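Local coordinates for protein beta-lactamase Mb2281c (Mycobacterium bovis, PDB 3I7J) that probably acts as a serine hydrolase of the beta-lactamase family, with an SxxK-type active site at the start of a helix, at residues L45-A50 with L202-R207. Sequence-based numbering, arbitrary orientation.
Sequences LVARAA and LGFEIR
The first torsions of R48 and F204 set where each side chain starts: CG of R48 stands anti to its backbone N (chi1 -167°), while CG of F204 stands anti to its own carbonyl carbon (chi1 -52°). Bends at chi2 and chi3 then carry R48 NH2 to the edge of the phenyl ring, near the ring plane, 3.8 Å from F204 CE2. The guanidinium is turned 54° from the ring. The long arginine chain can pass the ring and still spend its polar end on other partners: NE forms a salt bridge with D162 of helix 153-164, and NH2 a hydrogen bond with Q51. Q51 also donates to the carbonyl of L202, so one amide side chain ties both segments together.

Beside this, CB of A47 points at the turn and lies 3.4 Å from G203 CA, a tight carbon pair, and 4.0 Å from F204 CE1. Phenylalanine suits its place because its broad apolar ring reaches both A47 and R48 and also packs on L163. A methyl suits so close an approach at A47. Glycine suits the other side, since a CB on G203 would collide with that of A47, and its positive phi favours a residue without one.

The contact seats the turn leading into edge strand 205-206 of the six-stranded antiparallel sheet against helix 42-56, whose start carries a probable SxxK motif, consistent with the serine beta-lactamase fold.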
# COMPACT_ATOMS: atom_id res chain seq x y z
N LEU A 45 3.87 -2.37 2.57
CA LEU A 45 4.73 -3.23 3.38
C LEU A 45 5.80 -2.39 4.07
O LEU A 45 6.05 -2.54 5.27
CB LEU A 45 5.40 -4.30 2.50
CG LEU A 45 4.48 -5.30 1.80
CD1 LEU A 45 5.32 -6.23 0.93
CD2 LEU A 45 3.70 -6.12 2.83
N VAL A 46 6.44 -1.50 3.31
CA VAL A 46 7.47 -0.64 3.86
C VAL A 46 6.86 0.32 4.87
O VAL A 46 7.45 0.59 5.92
CB VAL A 46 8.19 0.16 2.74
CG1 VAL A 46 9.17 1.17 3.34
CG2 VAL A 46 8.92 -0.79 1.81
N ALA A 47 5.67 0.83 4.56
CA ALA A 47 4.98 1.75 5.46
C ALA A 47 4.69 1.08 6.80
O ALA A 47 4.85 1.69 7.86
CB ALA A 47 3.68 2.22 4.84
N ARG A 48 4.26 -0.18 6.76
CA ARG A 48 3.96 -0.89 8.00
C ARG A 48 5.24 -1.11 8.80
O ARG A 48 5.23 -1.08 10.03
CB ARG A 48 3.29 -2.23 7.71
CG ARG A 48 2.65 -2.86 8.94
CD ARG A 48 1.58 -1.95 9.51
NE ARG A 48 0.41 -2.70 9.95
CZ ARG A 48 -0.77 -2.13 10.17
NH1 ARG A 48 -1.79 -2.87 10.57
NH2 ARG A 48 -0.92 -0.83 9.98
N ALA A 49 6.34 -1.32 8.09
CA ALA A 49 7.63 -1.52 8.73
C ALA A 49 8.05 -0.21 9.41
O ALA A 49 8.58 -0.22 10.53
CB ALA A 49 8.67 -1.93 7.70
N ALA A 50 7.80 0.92 8.74
CA ALA A 50 8.13 2.23 9.31
C ALA A 50 7.24 2.55 10.52
O ALA A 50 7.66 3.25 11.44
CB ALA A 50 7.98 3.33 8.25
N LEU A 202 -0.50 7.11 6.27
CA LEU A 202 0.92 6.94 6.58
C LEU A 202 1.51 5.82 5.74
O LEU A 202 1.85 4.75 6.25
CB LEU A 202 1.12 6.63 8.06
CG LEU A 202 0.85 7.74 9.08
CD1 LEU A 202 1.02 7.18 10.49
CD2 LEU A 202 1.80 8.89 8.85
N GLY A 203 1.61 6.04 4.43
CA GLY A 203 2.17 5.03 3.55
C GLY A 203 1.10 4.29 2.77
O GLY A 203 1.39 3.63 1.78
N PHE A 204 -0.14 4.41 3.23
CA PHE A 204 -1.27 3.76 2.57
C PHE A 204 -2.08 4.83 1.83
O PHE A 204 -2.36 5.89 2.38
CB PHE A 204 -2.19 3.10 3.60
CG PHE A 204 -1.50 2.16 4.57
CD1 PHE A 204 -0.43 1.37 4.16
CD2 PHE A 204 -1.98 2.02 5.87
CE1 PHE A 204 0.15 0.45 5.04
CE2 PHE A 204 -1.42 1.10 6.75
CZ PHE A 204 -0.35 0.31 6.33
N GLU A 205 -2.46 4.56 0.58
CA GLU A 205 -3.28 5.54 -0.12
C GLU A 205 -4.67 5.44 0.48
O GLU A 205 -5.08 4.37 0.93
CB GLU A 205 -3.37 5.23 -1.62
CG GLU A 205 -3.94 6.39 -2.43
CD GLU A 205 -4.73 5.94 -3.66
OE1 GLU A 205 -4.33 4.95 -4.31
OE2 GLU A 205 -5.75 6.59 -3.97
N ILE A 206 -5.38 6.56 0.50
CA ILE A 206 -6.75 6.59 1.00
C ILE A 206 -7.62 7.02 -0.18
O ILE A 206 -7.35 8.02 -0.84
CB ILE A 206 -6.92 7.59 2.17
CG1 ILE A 206 -6.20 7.05 3.41
CG2 ILE A 206 -8.39 7.78 2.49
CD1 ILE A 206 -6.29 8.00 4.63
N ARG A 207 -8.66 6.24 -0.44
CA ARG A 207 -9.57 6.47 -1.56
C ARG A 207 -10.34 7.78 -1.51
O ARG A 207 -10.36 8.55 -2.48
CB ARG A 207 -10.58 5.33 -1.64
CG ARG A 207 -11.63 5.47 -2.73
CD ARG A 207 -12.66 4.36 -2.61
NE ARG A 207 -13.65 4.36 -3.69
CZ ARG A 207 -14.63 5.24 -3.82
NH1 ARG A 207 -14.77 6.23 -2.94
NH2 ARG A 207 -15.48 5.14 -4.82